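Local structure of endoglucanase (Thermotoga maritima, 1VHO) at residues A83-V88 against D134-D139; G72-K77 against G150-I155; G52-K57 against Y190-D195; I59-F64 against Y216-D221; S237-L242 against L273-V278. The protein is a putative metallopeptidase of the M42 family that probably acts as an aminopeptidase with two divalent metal ions per subunit. All coordinates share one frame; numbering follows the deposited sequence.

Interaction 1 (A83-V88 against D134-D139); sequences ARLEPV and DEIFVD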
# COMPACT_ATOMS: atom_id res chain seq x y z
N ALA A 83 16.07 9.78 -22.51
CA ALA A 83 16.37 8.72 -21.53
C ALA A 83 15.16 7.78 -21.52
O ALA A 83 13.99 8.21 -21.38
CB ALA A 83 16.62 9.23 -20.14
N ARG A 84 15.42 6.48 -21.61
CA ARG A 84 14.35 5.50 -21.59
C ARG A 84 14.10 4.99 -20.15
O ARG A 84 15.07 4.81 -19.44
CB ARG A 84 14.74 4.27 -22.46
CG ARG A 84 13.73 3.14 -22.24
CD ARG A 84 14.13 1.88 -22.97
NE ARG A 84 13.75 1.94 -24.39
CZ ARG A 84 14.26 1.09 -25.28
NH1 ARG A 84 15.14 0.16 -24.89
NH2 ARG A 84 13.89 1.18 -26.54
N LEU A 85 12.84 4.82 -19.76
CA LEU A 85 12.54 4.34 -18.42
C LEU A 85 11.86 2.97 -18.47
O LEU A 85 10.98 2.80 -19.31
CB LEU A 85 11.51 5.26 -17.72
CG LEU A 85 11.92 6.73 -17.53
CD1 LEU A 85 10.80 7.48 -16.79
CD2 LEU A 85 13.20 6.83 -16.72
N GLU A 86 12.25 2.06 -17.61
CA GLU A 86 11.66 0.74 -17.52
C GLU A 86 11.04 0.56 -16.13
O GLU A 86 11.65 0.96 -15.17
CB GLU A 86 12.76 -0.35 -17.70
CG GLU A 86 13.16 -0.39 -19.16
CD GLU A 86 13.99 -1.57 -19.58
OE1 GLU A 86 14.23 -1.68 -20.80
OE2 GLU A 86 14.41 -2.38 -18.71
N PRO A 87 9.86 -0.04 -16.03
CA PRO A 87 9.25 -0.28 -14.74
C PRO A 87 10.14 -1.12 -13.85
O PRO A 87 10.95 -1.94 -14.35
CB PRO A 87 7.95 -1.00 -15.02
CG PRO A 87 7.75 -0.95 -16.49
CD PRO A 87 9.09 -0.63 -17.14
N VAL A 88 10.11 -0.88 -12.53
CA VAL A 88 10.88 -1.68 -11.62
C VAL A 88 10.00 -2.82 -11.05
O VAL A 88 8.76 -2.65 -11.05
CB VAL A 88 11.56 -0.94 -10.47
CG1 VAL A 88 12.53 0.13 -10.98
CG2 VAL A 88 10.56 -0.31 -9.53
N ASP A 134 5.61 3.03 -28.10
CA ASP A 134 5.53 2.25 -26.89
C ASP A 134 6.53 2.59 -25.80
O ASP A 134 6.23 2.36 -24.62
CB ASP A 134 5.70 0.76 -27.25
CG ASP A 134 6.97 0.54 -28.04
OD1 ASP A 134 6.98 0.76 -29.27
OD2 ASP A 134 7.97 0.13 -27.43
N GLU A 135 7.71 3.11 -26.12
CA GLU A 135 8.70 3.42 -25.12
C GLU A 135 8.29 4.54 -24.14
O GLU A 135 7.63 5.51 -24.46
CB GLU A 135 10.03 3.85 -25.73
CG GLU A 135 10.61 2.92 -26.77
CD GLU A 135 11.86 3.52 -27.40
OE1 GLU A 135 11.78 3.96 -28.56
OE2 GLU A 135 12.91 3.55 -26.71
N ILE A 136 8.78 4.34 -22.92
CA ILE A 136 8.55 5.32 -21.84
C ILE A 136 9.83 6.17 -21.81
O ILE A 136 10.88 5.61 -21.58
CB ILE A 136 8.48 4.60 -20.47
CG1 ILE A 136 7.42 3.49 -20.54
CG2 ILE A 136 8.16 5.59 -19.35
CD1 ILE A 136 6.11 3.98 -21.05
N PHE A 137 9.72 7.47 -22.06
CA PHE A 137 10.95 8.25 -22.06
C PHE A 137 10.75 9.65 -21.50
O PHE A 137 9.63 10.11 -21.34
CB PHE A 137 11.46 8.42 -23.53
CG PHE A 137 10.64 9.30 -24.39
CD1 PHE A 137 10.94 10.65 -24.56
CD2 PHE A 137 9.51 8.82 -25.05
CE1 PHE A 137 10.16 11.47 -25.34
CE2 PHE A 137 8.71 9.62 -25.85
CZ PHE A 137 9.04 10.97 -25.99
N VAL A 138 11.87 10.32 -21.23
CA VAL A 138 11.84 11.72 -20.82
C VAL A 138 12.88 12.42 -21.71
O VAL A 138 13.83 11.71 -22.14
CB VAL A 138 12.08 12.00 -19.35
CG1 VAL A 138 10.86 11.47 -18.56
CG2 VAL A 138 13.38 11.46 -18.80
N ASP A 139 12.62 13.65 -22.07
CA ASP A 139 13.52 14.45 -22.92
C ASP A 139 14.53 15.14 -22.00
O ASP A 139 14.17 16.05 -21.24
CB ASP A 139 12.68 15.46 -23.72
CG ASP A 139 13.47 16.24 -24.77
OD1 ASP A 139 14.67 16.50 -24.55
OD2 ASP A 139 12.83 16.64 -25.76

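Interaction 2 (G72-K77 against G150-I155); sequences GFVVSK and GDIAVI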
# COMPACT_ATOMS: atom_id res chain seq x y z
N GLY A 72 7.57 2.28 -9.69
CA GLY A 72 8.75 3.09 -9.94
C GLY A 72 9.32 2.66 -11.32
O GLY A 72 8.87 1.65 -11.92
N PHE A 73 10.25 3.45 -11.77
CA PHE A 73 10.93 3.21 -13.05
C PHE A 73 12.43 3.42 -12.85
O PHE A 73 12.87 4.17 -11.97
CB PHE A 73 10.50 4.26 -14.13
CG PHE A 73 9.03 4.35 -14.36
CD1 PHE A 73 8.40 3.57 -15.30
CD2 PHE A 73 8.27 5.26 -13.62
CE1 PHE A 73 7.01 3.66 -15.51
CE2 PHE A 73 6.89 5.32 -13.80
CZ PHE A 73 6.26 4.55 -14.76
N VAL A 74 13.22 2.75 -13.68
CA VAL A 74 14.66 2.95 -13.65
C VAL A 74 15.11 3.46 -15.01
O VAL A 74 14.51 3.04 -16.03
CB VAL A 74 15.40 1.62 -13.29
CG1 VAL A 74 15.06 0.51 -14.28
CG2 VAL A 74 16.89 1.90 -13.22
N VAL A 75 16.07 4.36 -15.07
CA VAL A 75 16.56 4.84 -16.37
C VAL A 75 17.39 3.64 -16.92
O VAL A 75 18.32 3.21 -16.23
CB VAL A 75 17.45 6.07 -16.22
CG1 VAL A 75 18.12 6.43 -17.54
CG2 VAL A 75 16.57 7.26 -15.74
N SER A 76 16.97 3.09 -18.03
CA SER A 76 17.71 1.92 -18.55
C SER A 76 18.64 2.30 -19.68
O SER A 76 19.57 1.56 -19.98
CB SER A 76 16.69 0.90 -19.07
OG SER A 76 15.85 1.56 -20.00
N LYS A 77 18.42 3.45 -20.30
CA LYS A 77 19.24 3.84 -21.44
C LYS A 77 19.20 5.34 -21.65
O LYS A 77 18.14 5.95 -21.48
CB LYS A 77 18.63 3.12 -22.66
CG LYS A 77 19.27 3.39 -23.99
CD LYS A 77 18.74 2.45 -25.08
CE LYS A 77 17.25 2.66 -25.28
NZ LYS A 77 16.78 2.25 -26.64
N GLY A 150 20.31 3.82 -14.23
CA GLY A 150 20.29 3.42 -12.81
C GLY A 150 19.51 4.39 -11.93
O GLY A 150 19.14 4.00 -10.81
N ASP A 151 19.21 5.59 -12.42
CA ASP A 151 18.45 6.55 -11.59
C ASP A 151 17.01 6.04 -11.49
O ASP A 151 16.50 5.47 -12.45
CB ASP A 151 18.52 7.96 -12.18
CG ASP A 151 19.89 8.62 -11.85
OD1 ASP A 151 20.61 8.17 -10.95
OD2 ASP A 151 20.23 9.57 -12.54
N ILE A 152 16.38 6.29 -10.34
CA ILE A 152 15.02 5.76 -10.12
C ILE A 152 13.99 6.90 -10.14
O ILE A 152 14.21 7.93 -9.53
CB ILE A 152 14.97 5.07 -8.76
CG1 ILE A 152 15.89 3.80 -8.73
CG2 ILE A 152 13.54 4.67 -8.35
CD1 ILE A 152 15.45 2.74 -9.72
N ALA A 153 12.87 6.66 -10.79
CA ALA A 153 11.80 7.66 -10.86
C ALA A 153 10.53 7.12 -10.22
O ALA A 153 10.33 5.92 -10.19
CB ALA A 153 11.47 7.91 -12.35
N VAL A 154 9.73 8.02 -9.62
CA VAL A 154 8.44 7.61 -9.10
C VAL A 154 7.44 8.65 -9.65
O VAL A 154 7.85 9.67 -10.20
CB VAL A 154 8.38 7.60 -7.56
CG1 VAL A 154 9.33 6.50 -7.00
CG2 VAL A 154 8.81 8.96 -7.04
N ILE A 155 6.16 8.42 -9.44
CA ILE A 155 5.14 9.40 -9.86
C ILE A 155 5.27 10.66 -9.02
O ILE A 155 5.48 10.64 -7.81
CB ILE A 155 3.74 8.76 -9.62
CG1 ILE A 155 3.52 7.66 -10.64
CG2 ILE A 155 2.64 9.81 -9.71
CD1 ILE A 155 3.49 8.14 -12.05

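Interaction 3 (G52-K57 against Y190-D195); sequences GYKKGK and YDHPWD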
# COMPACT_ATOMS: atom_id res chain seq x y z
N GLY A 52 5.48 -4.51 13.75
CA GLY A 52 5.24 -3.84 15.06
C GLY A 52 4.68 -4.93 15.99
O GLY A 52 3.77 -5.66 15.52
N TYR A 53 5.13 -5.00 17.22
CA TYR A 53 4.60 -6.03 18.14
C TYR A 53 3.95 -5.40 19.36
O TYR A 53 4.55 -4.56 20.05
CB TYR A 53 5.71 -6.99 18.56
CG TYR A 53 5.33 -7.93 19.69
CD1 TYR A 53 4.26 -8.80 19.54
CD2 TYR A 53 6.01 -7.94 20.90
CE1 TYR A 53 3.89 -9.67 20.54
CE2 TYR A 53 5.66 -8.82 21.92
CZ TYR A 53 4.60 -9.68 21.72
OH TYR A 53 4.19 -10.56 22.70
N LYS A 54 2.68 -5.73 19.56
CA LYS A 54 1.93 -5.17 20.70
C LYS A 54 1.41 -6.35 21.53
O LYS A 54 0.58 -7.16 21.08
CB LYS A 54 0.83 -4.25 20.24
CG LYS A 54 -0.08 -3.68 21.30
CD LYS A 54 0.64 -2.84 22.33
CE LYS A 54 -0.28 -2.57 23.53
NZ LYS A 54 -1.54 -1.94 23.10
N LYS A 55 2.02 -6.51 22.71
CA LYS A 55 1.64 -7.62 23.59
C LYS A 55 0.26 -7.44 24.17
O LYS A 55 -0.16 -6.32 24.49
CB LYS A 55 2.67 -7.73 24.74
CG LYS A 55 2.29 -8.72 25.82
CD LYS A 55 3.36 -8.91 26.88
CE LYS A 55 3.97 -10.30 26.83
NZ LYS A 55 4.88 -10.52 28.01
N GLY A 56 -0.48 -8.53 24.23
CA GLY A 56 -1.83 -8.52 24.81
C GLY A 56 -1.75 -9.41 26.08
O GLY A 56 -0.74 -9.33 26.80
N LYS A 57 -2.74 -10.25 26.30
CA LYS A 57 -2.70 -11.12 27.50
C LYS A 57 -2.17 -12.50 27.17
O LYS A 57 -2.20 -13.40 28.02
CB LYS A 57 -4.07 -11.21 28.13
CG LYS A 57 -4.64 -9.90 28.69
CD LYS A 57 -6.03 -10.23 29.24
CE LYS A 57 -6.41 -9.35 30.41
NZ LYS A 57 -7.59 -8.50 30.07
N TYR A 190 -7.25 -0.32 25.08
CA TYR A 190 -7.73 -1.57 25.60
C TYR A 190 -6.68 -2.52 26.16
O TYR A 190 -5.56 -2.57 25.72
CB TYR A 190 -8.41 -2.37 24.48
CG TYR A 190 -9.58 -1.72 23.78
CD1 TYR A 190 -10.85 -1.75 24.32
CD2 TYR A 190 -9.40 -1.13 22.54
CE1 TYR A 190 -11.94 -1.18 23.67
CE2 TYR A 190 -10.49 -0.54 21.87
CZ TYR A 190 -11.73 -0.57 22.44
OH TYR A 190 -12.80 0.01 21.79
N ASP A 191 -7.21 -3.35 27.07
CA ASP A 191 -6.43 -4.44 27.67
C ASP A 191 -6.80 -5.68 26.83
O ASP A 191 -7.33 -6.67 27.34
CB ASP A 191 -6.81 -4.68 29.13
CG ASP A 191 -5.97 -5.75 29.80
OD1 ASP A 191 -4.81 -5.95 29.39
OD2 ASP A 191 -6.47 -6.40 30.77
N HIS A 192 -6.48 -5.61 25.54
CA HIS A 192 -6.77 -6.66 24.59
C HIS A 192 -6.07 -7.97 24.87
O HIS A 192 -4.86 -8.02 25.10
CB HIS A 192 -6.42 -6.15 23.19
CG HIS A 192 -5.00 -5.71 22.98
ND1 HIS A 192 -4.01 -6.53 22.53
CD2 HIS A 192 -4.45 -4.46 23.05
CE1 HIS A 192 -2.88 -5.85 22.38
NE2 HIS A 192 -3.14 -4.59 22.68
N PRO A 193 -6.81 -9.08 24.79
CA PRO A 193 -6.30 -10.40 25.06
C PRO A 193 -5.33 -10.95 24.03
O PRO A 193 -4.40 -11.68 24.35
CB PRO A 193 -7.55 -11.30 25.08
CG PRO A 193 -8.71 -10.37 25.23
CD PRO A 193 -8.28 -9.10 24.53
N TRP A 194 -5.51 -10.59 22.75
CA TRP A 194 -4.62 -11.13 21.73
C TRP A 194 -3.29 -10.37 21.64
O TRP A 194 -3.24 -9.17 21.88
CB TRP A 194 -5.33 -10.97 20.36
CG TRP A 194 -6.46 -11.93 20.16
CD1 TRP A 194 -7.78 -11.76 20.53
CD2 TRP A 194 -6.38 -13.21 19.56
NE1 TRP A 194 -8.51 -12.86 20.18
CE2 TRP A 194 -7.67 -13.78 19.60
CE3 TRP A 194 -5.34 -13.95 19.01
CZ2 TRP A 194 -7.93 -15.05 19.09
CZ3 TRP A 194 -5.60 -15.22 18.51
CH2 TRP A 194 -6.90 -15.75 18.55
N ASP A 195 -2.23 -11.09 21.30
CA ASP A 195 -0.93 -10.47 21.05
C ASP A 195 -1.05 -10.04 19.57
O ASP A 195 -1.55 -10.86 18.76
CB ASP A 195 0.21 -11.44 21.24
CG ASP A 195 0.43 -11.74 22.74
OD1 ASP A 195 -0.05 -11.01 23.61
OD2 ASP A 195 1.10 -12.76 22.99
O HOH W 1 3.42 -13.13 21.91
O HOH W 2 -3.02 -1.48 25.45

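Interaction 4 (I59-F64 against Y216-D221); sequences IGKLAF and YEINPD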
# COMPACT_ATOMS: atom_id res chain seq x y z
N ILE A 59 -3.46 -14.79 24.79
CA ILE A 59 -4.37 -15.86 24.42
C ILE A 59 -4.09 -16.42 23.04
O ILE A 59 -4.64 -17.46 22.68
CB ILE A 59 -5.87 -15.54 24.50
CG1 ILE A 59 -6.30 -14.49 23.47
CG2 ILE A 59 -6.26 -15.09 25.90
CD1 ILE A 59 -7.79 -14.47 23.22
N GLY A 60 -3.26 -15.75 22.26
CA GLY A 60 -2.97 -16.25 20.90
C GLY A 60 -2.29 -15.07 20.16
O GLY A 60 -2.17 -13.99 20.74
N LYS A 61 -1.99 -15.31 18.90
CA LYS A 61 -1.32 -14.33 18.07
C LYS A 61 -2.13 -14.04 16.80
O LYS A 61 -2.51 -14.93 16.06
CB LYS A 61 0.06 -14.88 17.65
CG LYS A 61 0.95 -15.32 18.81
CD LYS A 61 2.19 -16.03 18.27
CE LYS A 61 3.21 -16.28 19.38
NZ LYS A 61 3.37 -15.05 20.23
N LEU A 62 -2.39 -12.75 16.63
CA LEU A 62 -3.16 -12.24 15.48
C LEU A 62 -2.16 -11.42 14.65
O LEU A 62 -1.47 -10.57 15.25
CB LEU A 62 -4.20 -11.32 16.09
CG LEU A 62 -5.23 -10.58 15.27
CD1 LEU A 62 -5.93 -11.48 14.25
CD2 LEU A 62 -6.27 -9.95 16.22
N ALA A 63 -2.12 -11.62 13.36
CA ALA A 63 -1.22 -10.87 12.49
C ALA A 63 -2.03 -10.11 11.45
O ALA A 63 -2.94 -10.68 10.82
CB ALA A 63 -0.23 -11.81 11.80
N PHE A 64 -1.68 -8.87 11.22
CA PHE A 64 -2.33 -7.99 10.25
C PHE A 64 -1.23 -7.65 9.21
O PHE A 64 -0.12 -7.32 9.67
CB PHE A 64 -2.88 -6.72 10.86
CG PHE A 64 -3.93 -6.90 11.93
CD1 PHE A 64 -4.90 -7.88 11.84
CD2 PHE A 64 -3.91 -6.11 13.07
CE1 PHE A 64 -5.83 -8.06 12.86
CE2 PHE A 64 -4.87 -6.24 14.06
CZ PHE A 64 -5.83 -7.22 13.96
N TYR A 216 9.85 -12.34 13.54
CA TYR A 216 9.40 -13.14 14.68
C TYR A 216 9.03 -14.54 14.23
O TYR A 216 8.15 -14.75 13.39
CB TYR A 216 8.15 -12.51 15.32
CG TYR A 216 8.40 -11.18 15.99
CD1 TYR A 216 8.88 -11.10 17.29
CD2 TYR A 216 8.16 -10.00 15.28
CE1 TYR A 216 9.10 -9.87 17.89
CE2 TYR A 216 8.41 -8.76 15.86
CZ TYR A 216 8.88 -8.71 17.16
OH TYR A 216 9.11 -7.49 17.73
N GLU A 217 9.73 -15.54 14.77
CA GLU A 217 9.48 -16.94 14.40
C GLU A 217 8.24 -17.44 15.14
O GLU A 217 8.36 -18.08 16.18
CB GLU A 217 10.68 -17.81 14.78
N ILE A 218 7.07 -17.09 14.64
CA ILE A 218 5.81 -17.48 15.24
C ILE A 218 4.86 -17.96 14.15
O ILE A 218 5.09 -17.72 12.97
CB ILE A 218 5.13 -16.28 15.94
CG1 ILE A 218 4.92 -15.14 14.90
CG2 ILE A 218 5.89 -15.75 17.13
CD1 ILE A 218 3.64 -14.37 15.23
N ASN A 219 3.78 -18.61 14.55
CA ASN A 219 2.74 -19.05 13.64
C ASN A 219 1.45 -18.41 14.18
O ASN A 219 0.98 -18.79 15.26
CB ASN A 219 2.58 -20.56 13.57
CG ASN A 219 1.80 -20.97 12.33
OD1 ASN A 219 2.15 -20.62 11.20
ND2 ASN A 219 0.74 -21.74 12.52
N PRO A 220 0.98 -17.36 13.53
CA PRO A 220 -0.22 -16.70 14.02
C PRO A 220 -1.41 -17.66 14.01
O PRO A 220 -1.55 -18.47 13.10
CB PRO A 220 -0.47 -15.56 13.05
CG PRO A 220 0.47 -15.72 11.91
CD PRO A 220 1.41 -16.85 12.23
N ASP A 221 -2.31 -17.45 14.95
CA ASP A 221 -3.55 -18.21 15.04
C ASP A 221 -4.57 -17.68 14.05
O ASP A 221 -5.53 -18.37 13.69
CB ASP A 221 -4.08 -18.05 16.48
CG ASP A 221 -3.05 -18.65 17.43
OD1 ASP A 221 -2.69 -19.84 17.21
OD2 ASP A 221 -2.56 -17.93 18.29

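Interaction 5 (S237-L242 against L273-V278); sequences SDHIEL and LQEEAV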
# COMPACT_ATOMS: atom_id res chain seq x y z
N SER A 237 -22.09 -7.50 -10.42
CA SER A 237 -22.45 -6.09 -10.66
C SER A 237 -21.65 -5.17 -9.74
O SER A 237 -21.43 -5.53 -8.59
CB SER A 237 -23.96 -6.04 -10.37
OG SER A 237 -24.51 -4.77 -10.32
N ASP A 238 -21.09 -4.08 -10.21
CA ASP A 238 -20.32 -3.12 -9.42
C ASP A 238 -21.24 -2.51 -8.36
O ASP A 238 -22.33 -2.02 -8.70
CB ASP A 238 -19.75 -2.02 -10.29
CG ASP A 238 -18.49 -2.30 -11.06
OD1 ASP A 238 -18.02 -3.45 -11.16
OD2 ASP A 238 -17.87 -1.32 -11.57
N HIS A 239 -20.84 -2.49 -7.09
CA HIS A 239 -21.67 -1.92 -6.06
C HIS A 239 -20.85 -1.26 -4.94
O HIS A 239 -21.41 -0.59 -4.06
CB HIS A 239 -22.59 -3.01 -5.48
CG HIS A 239 -21.84 -4.14 -4.83
ND1 HIS A 239 -21.26 -5.18 -5.51
CD2 HIS A 239 -21.52 -4.31 -3.53
CE1 HIS A 239 -20.60 -5.95 -4.65
NE2 HIS A 239 -20.76 -5.47 -3.45
N ILE A 240 -19.54 -1.38 -4.97
CA ILE A 240 -18.73 -0.77 -3.90
C ILE A 240 -18.70 0.73 -4.01
O ILE A 240 -18.52 1.30 -5.10
CB ILE A 240 -17.29 -1.34 -3.93
CG1 ILE A 240 -17.32 -2.86 -3.71
CG2 ILE A 240 -16.43 -0.65 -2.88
CD1 ILE A 240 -17.92 -3.31 -2.41
N GLU A 241 -18.82 1.43 -2.88
CA GLU A 241 -18.78 2.88 -2.84
C GLU A 241 -17.80 3.37 -1.74
O GLU A 241 -17.72 2.73 -0.69
CB GLU A 241 -20.14 3.50 -2.47
CG GLU A 241 -21.30 3.15 -3.40
CD GLU A 241 -22.56 3.87 -2.98
OE1 GLU A 241 -22.55 5.10 -2.75
OE2 GLU A 241 -23.61 3.21 -2.81
N LEU A 242 -17.13 4.48 -2.03
CA LEU A 242 -16.25 5.05 -0.99
C LEU A 242 -17.17 5.52 0.15
O LEU A 242 -18.23 6.09 -0.14
CB LEU A 242 -15.59 6.34 -1.52
CG LEU A 242 -14.66 6.16 -2.74
CD1 LEU A 242 -13.71 7.36 -2.88
CD2 LEU A 242 -13.83 4.90 -2.59
N LEU A 273 -20.19 -2.30 6.84
CA LEU A 273 -19.27 -3.08 5.99
C LEU A 273 -19.86 -3.27 4.60
O LEU A 273 -21.07 -3.12 4.40
CB LEU A 273 -19.13 -4.50 6.58
CG LEU A 273 -18.44 -4.66 7.96
CD1 LEU A 273 -18.48 -6.11 8.41
CD2 LEU A 273 -16.98 -4.17 7.89
N GLN A 274 -18.97 -3.62 3.66
CA GLN A 274 -19.43 -3.94 2.30
C GLN A 274 -18.86 -5.33 2.04
O GLN A 274 -18.13 -5.82 2.92
CB GLN A 274 -18.87 -2.93 1.30
CG GLN A 274 -19.45 -1.55 1.47
CD GLN A 274 -18.96 -0.53 0.49
OE1 GLN A 274 -19.61 -0.33 -0.53
NE2 GLN A 274 -17.84 0.19 0.76
N GLU A 275 -19.18 -5.99 0.92
CA GLU A 275 -18.57 -7.29 0.71
C GLU A 275 -18.32 -7.52 -0.78
O GLU A 275 -18.83 -6.79 -1.61
CB GLU A 275 -19.40 -8.40 1.33
CG GLU A 275 -20.59 -8.83 0.53
CD GLU A 275 -21.66 -7.79 0.35
OE1 GLU A 275 -21.89 -7.38 -0.80
OE2 GLU A 275 -22.29 -7.38 1.35
N GLU A 276 -17.49 -8.50 -1.07
CA GLU A 276 -17.21 -8.82 -2.48
C GLU A 276 -17.01 -10.32 -2.56
O GLU A 276 -16.49 -10.94 -1.63
CB GLU A 276 -16.03 -8.00 -2.99
CG GLU A 276 -14.68 -8.35 -2.36
CD GLU A 276 -13.60 -7.34 -2.77
OE1 GLU A 276 -13.75 -6.62 -3.78
OE2 GLU A 276 -12.61 -7.21 -2.04
N ALA A 277 -17.43 -10.96 -3.65
CA ALA A 277 -17.35 -12.40 -3.80
C ALA A 277 -15.93 -12.93 -3.74
O ALA A 277 -15.73 -14.01 -3.22
CB ALA A 277 -17.98 -12.86 -5.13
N VAL A 278 -14.95 -12.26 -4.34
CA VAL A 278 -13.59 -12.79 -4.26
C VAL A 278 -12.68 -11.71 -3.66
O VAL A 278 -12.52 -11.65 -2.44
CB VAL A 278 -13.07 -13.27 -5.61
CG1 VAL A 278 -11.61 -13.71 -5.54
CG2 VAL A 278 -13.92 -14.43 -6.15
O HOH W 3 -21.83 -1.85 -1.24

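Interaction 1 (A83-V88 against D134-D139)
R84 and E135 meet in a salt bridge. The guanidinium NH2 of R84 lies 2.6 Å from OE2 of E135, and NE of R84 makes a weak second bond to the same oxygen. The two side chains cross at about a right angle, and OE2 is approached from above its carboxylate plane. The bend at chi3 of R84 (-81°) turns NE off the line of the chain, toward E135. An alanine in place of R84 would probably leave OE2 of E135 without its charge partner. OE1 of E135 is held by the backbone N of T132. Behind the salt bridge the backbones pair. A83 N gives a bond of 3.0 Å to V138 O, and V138 N returns one to A83 O. L85 N reaches I136 O at 2.8 Å. On the face opposite R84, L85 CB packs on I136 CG2 at 3.7 Å, and A83 CB lies near V138 CG2. F137 points to the R84 face, where its ring meets that of F82. A83–V138 is a hydrogen-bonded pair and R84–F137 a non-hydrogen-bonded pair. This is the antiparallel edge of a six-stranded sheet, with 137-139 as one of its two outermost strands.

Interaction 2 (G72-K77 against G150-I155)
V74 and I152 face each other as a non-hydrogen-bonded antiparallel pair, and their side chains share one face of the sheet. I152 CD1 reaches 3.7 Å from V74 CB. The CG2 branch of V74 is anti to the backbone N and rests on G150 CA, also at 3.7 Å. The opposite face carries F73, A153, V75 and D151. F73 and A153 touch through their CB atoms, 4.2 Å apart. V75 and D151 lie side by side and point the same way, with V75 CG2 near D151 CB. The D151 carboxylate turns to the backbone N of R148. Four backbone bonds fix this arrangement. F73 and A153 exchange two, of which A153 N to F73 O is 2.8 Å. V75 N bonds to D151 O, and G150 N bonds to V75 O at 2.9 Å, just before strand 152-155 begins. Strand 73-79 runs antiparallel to 152-155 inside the six-stranded sheet. Strand 82-87 flanks 73-79, where L85 touches F73 and V75; strand 100-105 flanks 152-155, where I103 touches D151 and A153.

Interaction 3 (G52-K57 against Y190-D195)
H192 holds CG between its backbone N and carbonyl carbon (chi1 59°), and K54 bends at chi2 (61°), which places its CD. K54 NZ then meets H192 NE2 at 3.1 Å, in the plane of the imidazole. The other ring nitrogen, ND1, donates to W194 O at 2.8 Å. Bonds at both nitrogens fix the rotation of the ring. A water links K54 NZ to Y190 O. D195 OD1 accepts G56 N at 2.6 Å, on its anti side. Its other oxygen, OD2, is joined to Y53 OH through a second water. G56 CA makes a CA-H...O contact with W194 O (3.3 Å) and lies close to H192 O; a side chain would clash with both. K57 N bonds to P193 O, and K57 NZ forms a salt bridge with D191 OD2, modelled at a doubtfully short 2.5 Å. The contact joins the loop leaving strand 50-54 to the loop entering strand 195-201, its antiparallel neighbour in the mixed central sheet of the catalytic domain.

Interaction 4 (I59-F64 against Y216-D221)
D221 OD2 accepts the backbone N of K61 at 2.7 Å in a nearly straight bond (163°). The donor comes in on the anti side of the carboxylate. The same oxygen lies 3.1 Å from G60 CA, where a side chain on G60 would clash with it. D221 N returns a bond to K61 O at 2.8 Å, so residue 221 grips both the N-H and the C=O of K61. An alanine at D221 would probably leave the K61 N-H without this acceptor, while the backbone bond to K61 O could remain. The K61 side chain crosses over I218, with CE 3.5 Å from I218 CG2 and CD 3.8 Å from I218 CD1. A bend at chi4 (-45°) places NZ, which bonds to the Y197 hydroxyl. Further in, A63 CB packs on P220 CB at 4.0 Å. A63 also pairs through its backbone with A222. Here the loop after helix 208-213 enters strand 222-229, which lies parallel to strand 61-67. The arrangement belongs to the N-terminal ends of parallel strands in the central sheet of an alpha/beta fold.

Interaction 5 (S237-L242 against L273-V278)
The H239 imidazole carries E275 O at one edge and S237 O at another, both in its plane. I240 CG1 sits over one face, offset toward the rim. This contact lies at the edge of the mixed central sheet. Loop 237-242 lies against it, held to edge strand 274-276 mainly through side chains. H239 NE2 donates to E275 O at 3.0 Å, and ND1 donates to S237 O at 3.1 Å, so bonds at both nitrogens fix the rotation of the ring. The E275 carboxylate plane is turned only 20° from the ring, although the two side chains cross at about a right angle. The Q274 amide does the bridging. It bonds both the N-H and the C=O of E241. Its OE1 accepts E241 N at 3.0 Å, in the carbonyl plane and on a lone pair, and its NE2 gives a bond of 2.9 Å to E241 O. NE2 has a second acceptor in G245 O, so three protein bonds fix the amide's orientation. CG of Q274 is anti to the carbonyl carbon (chi1 -68°), and the chain is extended beyond it, which carries the amide out to E241. I240 crosses this side chain, with CD1 3.8 Å from Q274 CB, and also packs on V247 and P304. The E241 carboxylate turns to K244. A water donates to both H239 O and Q274 OE1, the latter at 2.8 Å.

From the N terminus, segment 52-57 opens interaction 3, which closes at 190-195. Segment 59-64 opens interaction 4 before that closure and finds its partner at 216-221, so interactions 3 and 4 cross. They also touch, through D195 with G60 and L62. After 59-64 and before 190-195 the chain makes the six-stranded antiparallel sheet. Interaction 2 closes there at 150-155, with interaction 1 nested inside it, and both nest within interactions 3 and 4. Strands 73-79 and 82-87 pair directly and join interactions 1 and 2. Interaction 5 follows in series. It shares the central sheet with interactions 3 and 4 but touches neither, lying at the edge strand 274-276.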